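Local coordinates for protein neurotoxin (Clostridium botulinum, PDB 2QN0) that is the zinc protease light chain of a botulinum neurotoxin and probably cleaves neuronal SNARE proteins, with specificity for two kinds of substrate, at residues 237-242 with 295-300; 288-293 with 345-350. One frame throughout, in Å; residues are numbered along the deposited sequence.

Contact 1 (237-242 with 295-300)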
loop_
_atom_site.group_PDB
_atom_site.type_symbol
_atom_site.label_atom_id
_atom_site.label_comp_id
_atom_site.label_asym_id
_atom_site.label_seq_id
_atom_site.Cartn_x
_atom_site.Cartn_y
_atom_site.Cartn_z
ATOM N N ASN A 237 -0.140 0.039 -8.930
ATOM C CA ASN A 237 0.854 -0.974 -9.293
ATOM C C ASN A 237 0.225 -2.255 -9.835
ATOM O O ASN A 237 0.741 -2.859 -10.771
ATOM C CB ASN A 237 1.726 -1.347 -8.087
ATOM C CG ASN A 237 2.615 -0.211 -7.625
ATOM O OD1 ASN A 237 2.975 0.667 -8.404
ATOM N ND2 ASN A 237 2.993 -0.237 -6.349
ATOM N N LEU A 238 -0.874 -2.676 -9.224
ATOM C CA LEU A 238 -1.559 -3.889 -9.647
ATOM C C LEU A 238 -2.158 -3.747 -11.043
ATOM O O LEU A 238 -2.091 -4.670 -11.852
ATOM C CB LEU A 238 -2.669 -4.234 -8.652
ATOM C CG LEU A 238 -3.555 -5.431 -9.012
ATOM C CD1 LEU A 238 -2.686 -6.673 -9.241
ATOM C CD2 LEU A 238 -4.567 -5.668 -7.893
ATOM N N TYR A 239 -2.746 -2.586 -11.319
ATOM C CA TYR A 239 -3.374 -2.345 -12.615
ATOM C C TYR A 239 -2.428 -1.779 -13.671
ATOM O O TYR A 239 -2.847 -1.443 -14.782
ATOM C CB TYR A 239 -4.597 -1.452 -12.425
ATOM C CG TYR A 239 -5.727 -2.195 -11.747
ATOM C CD1 TYR A 239 -6.588 -3.011 -12.481
ATOM C CD2 TYR A 239 -5.890 -2.143 -10.362
ATOM C CE1 TYR A 239 -7.583 -3.761 -11.855
ATOM C CE2 TYR A 239 -6.879 -2.888 -9.726
ATOM C CZ TYR A 239 -7.720 -3.693 -10.476
ATOM O OH TYR A 239 -8.692 -4.434 -9.845
ATOM N N GLY A 240 -1.152 -1.683 -13.313
ATOM C CA GLY A 240 -0.139 -1.214 -14.245
ATOM C C GLY A 240 -0.237 0.221 -14.719
ATOM O O GLY A 240 0.130 0.526 -15.858
ATOM N N ILE A 241 -0.715 1.108 -13.854
ATOM C CA ILE A 241 -0.836 2.511 -14.224
ATOM C C ILE A 241 -0.002 3.436 -13.343
ATOM O O ILE A 241 -0.252 4.642 -13.284
ATOM C CB ILE A 241 -2.307 2.975 -14.186
ATOM C CG1 ILE A 241 -2.871 2.834 -12.768
ATOM C CG2 ILE A 241 -3.126 2.155 -15.173
ATOM C CD1 ILE A 241 -4.188 3.545 -12.563
ATOM N N ALA A 242 0.993 2.877 -12.659
ATOM C CA ALA A 242 1.856 3.683 -11.797
ATOM C C ALA A 242 2.615 4.714 -12.631
ATOM O O ALA A 242 3.041 4.427 -13.751
ATOM C CB ALA A 242 2.847 2.784 -11.053
ATOM N N ASP A 295 -2.526 2.561 -24.173
ATOM C CA ASP A 295 -1.703 1.866 -25.163
ATOM C C ASP A 295 -1.102 0.601 -24.571
ATOM O O ASP A 295 -0.984 -0.416 -25.257
ATOM C CB ASP A 295 -0.577 2.760 -25.691
ATOM C CG ASP A 295 -1.078 3.811 -26.666
ATOM O OD1 ASP A 295 -2.005 3.505 -27.447
ATOM O OD2 ASP A 295 -0.532 4.935 -26.663
ATOM N N TYR A 296 -0.710 0.659 -23.301
ATOM C CA TYR A 296 -0.152 -0.524 -22.655
ATOM C C TYR A 296 -1.250 -1.577 -22.516
ATOM O O TYR A 296 -0.984 -2.775 -22.616
ATOM C CB TYR A 296 0.425 -0.175 -21.276
ATOM C CG TYR A 296 1.800 0.457 -21.324
ATOM C CD1 TYR A 296 2.866 -0.188 -21.951
ATOM C CD2 TYR A 296 2.045 1.686 -20.710
ATOM C CE1 TYR A 296 4.145 0.375 -21.964
ATOM C CE2 TYR A 296 3.317 2.257 -20.715
ATOM C CZ TYR A 296 4.361 1.598 -21.341
ATOM O OH TYR A 296 5.618 2.158 -21.341
ATOM N N TYR A 297 -2.481 -1.129 -22.288
ATOM C CA TYR A 297 -3.606 -2.052 -22.159
ATOM C C TYR A 297 -3.897 -2.714 -23.501
ATOM O O TYR A 297 -4.241 -3.894 -23.557
ATOM C CB TYR A 297 -4.857 -1.318 -21.653
ATOM C CG TYR A 297 -4.968 -1.244 -20.140
ATOM C CD1 TYR A 297 -3.828 -1.127 -19.338
ATOM C CD2 TYR A 297 -6.215 -1.283 -19.512
ATOM C CE1 TYR A 297 -3.930 -1.056 -17.941
ATOM C CE2 TYR A 297 -6.328 -1.206 -18.118
ATOM C CZ TYR A 297 -5.182 -1.094 -17.343
ATOM O OH TYR A 297 -5.293 -1.016 -15.973
ATOM N N ARG A 298 -3.763 -1.957 -24.587
ATOM C CA ARG A 298 -4.002 -2.515 -25.913
ATOM C C ARG A 298 -2.971 -3.597 -26.191
ATOM O O ARG A 298 -3.285 -4.627 -26.788
ATOM C CB ARG A 298 -3.916 -1.421 -26.984
ATOM C CG ARG A 298 -5.082 -0.447 -26.959
ATOM C CD ARG A 298 -4.912 0.647 -28.009
ATOM N NE ARG A 298 -5.983 1.640 -27.943
ATOM C CZ ARG A 298 -7.251 1.401 -28.266
ATOM N NH1 ARG A 298 -7.621 0.197 -28.684
ATOM N NH2 ARG A 298 -8.152 2.369 -28.165
ATOM N N SER A 299 -1.736 -3.363 -25.757
ATOM C CA SER A 299 -0.676 -4.341 -25.956
ATOM C C SER A 299 -0.986 -5.612 -25.157
ATOM O O SER A 299 -0.680 -6.720 -25.599
ATOM C CB SER A 299 0.671 -3.758 -25.523
ATOM O OG SER A 299 1.722 -4.676 -25.769
ATOM N N ILE A 300 -1.594 -5.447 -23.984
ATOM C CA ILE A 300 -1.962 -6.592 -23.146
ATOM C C ILE A 300 -3.065 -7.394 -23.840
ATOM O O ILE A 300 -3.025 -8.623 -23.868
ATOM C CB ILE A 300 -2.478 -6.138 -21.752
ATOM C CG1 ILE A 300 -1.332 -5.535 -20.934
ATOM C CG2 ILE A 300 -3.114 -7.317 -21.014
ATOM C CD1 ILE A 300 -0.207 -6.489 -20.660
#
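Y297 reaches out of helix 295-300 and places its phenol hydroxyl on the turn that closes the C-terminal end of helix 223-238, at Y239. Y296, just before it in sequence, sets out toward 237-242 but stops short and packs on E184 of a loop; every close approach is made by Y297. Its CG stands anti to its own carbonyl carbon (chi1 -88°), and from there the flat ring spans the gap between helix and turn. Y297 OH donates a hydrogen bond of 2.8 Å to Y239 O. The donor lies in the carbonyl plane and on a lone pair, with a C=O...O angle of 137°. Because Y239 O also lies in the plane of the Y297 ring, at its edge, the C-O-H group can aim its proton at the carbonyl while staying coplanar with the ring. A tyrosine suits the place: its ring spans the gap, packed edge-to-face with Y330 and with F347, and its hydroxyl meets the carbonyl of a buried residue at a helix end.

Two side chains flank that hydroxyl. Y239 CB comes to 3.6 Å from Y297 OH, while the Y239 ring leads away and its own hydroxyl is hydrogen-bonded to D113. I241 CG2 lies 3.9 Å from Y297 OH and 4.3 Å from Y297 CE1, an oblique apolar touch by a branched residue. Between them G240, at positive phi (65°), closes the helix in a Schellman motif, a backbone conformation that glycine adopts readily.

The contact thus joins the end of helix 223-238 to the C-terminal half of helix 283-304, with helix 344-357 packing on Y239 and I241 and helix 101-112 lying against L238 and Y239.

Contact 2 (288-293 with 345-350)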
loop_
_atom_site.group_PDB
_atom_site.type_symbol
_atom_site.label_atom_id
_atom_site.label_comp_id
_atom_site.label_asym_id
_atom_site.label_seq_id
_atom_site.Cartn_x
_atom_site.Cartn_y
_atom_site.Cartn_z
ATOM N N TYR A 288 -1.783 12.585 -21.102
ATOM C CA TYR A 288 -0.660 11.839 -21.654
ATOM C C TYR A 288 -0.480 10.491 -20.946
ATOM O O TYR A 288 -0.391 9.445 -21.588
ATOM C CB TYR A 288 0.620 12.665 -21.520
ATOM C CG TYR A 288 1.887 11.916 -21.856
ATOM C CD1 TYR A 288 2.254 11.680 -23.181
ATOM C CD2 TYR A 288 2.712 11.421 -20.845
ATOM C CE1 TYR A 288 3.413 10.970 -23.488
ATOM C CE2 TYR A 288 3.865 10.710 -21.141
ATOM C CZ TYR A 288 4.212 10.487 -22.462
ATOM O OH TYR A 288 5.356 9.782 -22.749
ATOM N N PHE A 289 -0.425 10.511 -19.620
ATOM C CA PHE A 289 -0.244 9.263 -18.885
ATOM C C PHE A 289 -1.435 8.327 -19.016
ATOM O O PHE A 289 -1.266 7.110 -19.042
ATOM C CB PHE A 289 0.072 9.559 -17.417
ATOM C CG PHE A 289 1.434 10.156 -17.220
ATOM C CD1 PHE A 289 2.573 9.413 -17.505
ATOM C CD2 PHE A 289 1.578 11.476 -16.813
ATOM C CE1 PHE A 289 3.840 9.980 -17.393
ATOM C CE2 PHE A 289 2.839 12.050 -16.698
ATOM C CZ PHE A 289 3.971 11.299 -16.992
ATOM N N GLU A 290 -2.637 8.883 -19.116
ATOM C CA GLU A 290 -3.816 8.045 -19.267
ATOM C C GLU A 290 -3.787 7.359 -20.632
ATOM O O GLU A 290 -4.095 6.174 -20.743
ATOM C CB GLU A 290 -5.095 8.866 -19.134
ATOM C CG GLU A 290 -6.344 8.004 -19.140
ATOM C CD GLU A 290 -7.605 8.778 -18.833
ATOM O OE1 GLU A 290 -7.504 9.923 -18.345
ATOM O OE2 GLU A 290 -8.703 8.230 -19.068
ATOM N N GLU A 291 -3.412 8.107 -21.668
ATOM C CA GLU A 291 -3.335 7.553 -23.019
ATOM C C GLU A 291 -2.209 6.522 -23.097
ATOM O O GLU A 291 -2.316 5.521 -23.807
ATOM C CB GLU A 291 -3.085 8.669 -24.043
ATOM C CG GLU A 291 -4.239 9.653 -24.215
ATOM C CD GLU A 291 -5.488 9.009 -24.795
ATOM O OE1 GLU A 291 -5.367 7.959 -25.458
ATOM O OE2 GLU A 291 -6.592 9.563 -24.603
ATOM N N LYS A 292 -1.128 6.774 -22.366
ATOM C CA LYS A 292 0.003 5.860 -22.343
ATOM C C LYS A 292 -0.471 4.536 -21.732
ATOM O O LYS A 292 -0.134 3.455 -22.217
ATOM C CB LYS A 292 1.138 6.458 -21.508
ATOM C CG LYS A 292 2.453 5.709 -21.589
ATOM C CD LYS A 292 3.514 6.402 -20.742
ATOM C CE LYS A 292 4.864 5.708 -20.840
ATOM N NZ LYS A 292 5.412 5.736 -22.221
ATOM N N ALA A 293 -1.265 4.632 -20.670
ATOM C CA ALA A 293 -1.799 3.444 -20.007
ATOM C C ALA A 293 -2.709 2.688 -20.972
ATOM O O ALA A 293 -2.662 1.460 -21.052
ATOM C CB ALA A 293 -2.575 3.842 -18.750
ATOM N N ASN A 345 -14.511 3.387 -23.516
ATOM C CA ASN A 345 -15.436 3.820 -22.473
ATOM C C ASN A 345 -15.159 3.098 -21.158
ATOM O O ASN A 345 -15.069 3.726 -20.103
ATOM C CB ASN A 345 -16.881 3.571 -22.910
ATOM C CG ASN A 345 -17.443 4.718 -23.730
ATOM O OD1 ASN A 345 -16.730 5.338 -24.518
ATOM N ND2 ASN A 345 -18.728 5.000 -23.553
ATOM N N LYS A 346 -15.025 1.779 -21.224
ATOM C CA LYS A 346 -14.748 0.990 -20.031
ATOM C C LYS A 346 -13.386 1.345 -19.445
ATOM O O LYS A 346 -13.220 1.386 -18.222
ATOM C CB LYS A 346 -14.808 -0.505 -20.355
ATOM C CG LYS A 346 -16.225 -1.049 -20.443
ATOM C CD LYS A 346 -16.227 -2.529 -20.787
ATOM C CE LYS A 346 -17.597 -3.139 -20.551
ATOM N NZ LYS A 346 -18.666 -2.428 -21.303
ATOM N N PHE A 347 -12.413 1.607 -20.311
ATOM C CA PHE A 347 -11.080 1.965 -19.840
ATOM C C PHE A 347 -11.096 3.296 -19.097
ATOM O O PHE A 347 -10.548 3.419 -18.001
ATOM C CB PHE A 347 -10.095 2.079 -21.002
ATOM C CG PHE A 347 -8.759 2.621 -20.593
ATOM C CD1 PHE A 347 -7.809 1.795 -19.999
ATOM C CD2 PHE A 347 -8.468 3.973 -20.746
ATOM C CE1 PHE A 347 -6.591 2.306 -19.563
ATOM C CE2 PHE A 347 -7.255 4.495 -20.313
ATOM C CZ PHE A 347 -6.313 3.662 -19.720
ATOM N N VAL A 348 -11.710 4.302 -19.710
ATOM C CA VAL A 348 -11.778 5.621 -19.098
ATOM C C VAL A 348 -12.415 5.563 -17.715
ATOM O O VAL A 348 -11.948 6.218 -16.781
ATOM C CB VAL A 348 -12.575 6.602 -19.989
ATOM C CG1 VAL A 348 -12.865 7.889 -19.231
ATOM C CG2 VAL A 348 -11.775 6.907 -21.243
ATOM N N GLU A 349 -13.479 4.778 -17.589
ATOM C CA GLU A 349 -14.177 4.638 -16.320
ATOM C C GLU A 349 -13.267 3.993 -15.277
ATOM O O GLU A 349 -13.197 4.447 -14.134
ATOM C CB GLU A 349 -15.443 3.795 -16.508
ATOM C CG GLU A 349 -16.180 3.480 -15.217
ATOM C CD GLU A 349 -17.425 2.642 -15.446
ATOM O OE1 GLU A 349 -17.326 1.607 -16.139
ATOM O OE2 GLU A 349 -18.498 3.014 -14.928
ATOM N N LEU A 350 -12.568 2.936 -15.678
ATOM C CA LEU A 350 -11.654 2.239 -14.778
ATOM C C LEU A 350 -10.510 3.155 -14.353
ATOM O O LEU A 350 -10.193 3.266 -13.162
ATOM C CB LEU A 350 -11.082 0.996 -15.466
ATOM C CG LEU A 350 -10.002 0.229 -14.695
ATOM C CD1 LEU A 350 -10.572 -0.253 -13.362
ATOM C CD2 LEU A 350 -9.521 -0.954 -15.529
HETATM O O HOH W 1 -10.374 8.706 -17.154
#
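F347 pushes the edge of its ring against helix 288-293, where CZ meets A293 CB at 3.9 Å and CE2 meets E290 CG at 3.8 Å. Its CG is anti to the backbone N (chi1 172°), which carries the ring out from its own helix toward the other. A293 CB lies in the ring plane; a methyl is small enough to let the phenyl edge come close. E290 O is also at this edge, 3.5 Å from F347 CZ.

The E290 side chain is extended and runs antiparallel to F347 alongside it, its carboxylate turned 41° from the ring. Its CG lies beside the ring rim, so methylene meets aromatic carbon while OE2 goes on to V348 CG2, 4.0 Å away. A water bridges the helices there, donating to E290 OE2 at 2.6 Å and to V348 O at 3.0 Å.

The helix segments cross at 127°, their axes 11.1 Å apart at closest approach. That spacing is filled by a long glutamate and a large aromatic ring. No direct hydrogen bond joins the segments: F347 and A293 pack by dispersion, while at the partly exposed flank the water lets the carboxylate sit between the helices without a protein donor across this contact.

Helix 283-304 serves both contacts: 288-293 meets helix 344-357 in contact 2, and about two turns later 295-300 meets the end of helix 223-238 in contact 1. The centres are about 9 Å apart and the packing is continuous. Y297 CD2 lies 3.5 Å from F347 CD1 in an edge-to-face ring pair, and I241 CG2 lies 4.0 Å from A293 CB. Helix 223-238 also bears H229 and H233 of the HExxH motif, which with E269 bind the zinc ion. Contact 1 lies at the C-terminal end of that helix, just beyond H233, with the I241 side chain about 14 Å from the metal; contact 2 joins it through F347 and A293, and neither supplies a zinc ligand.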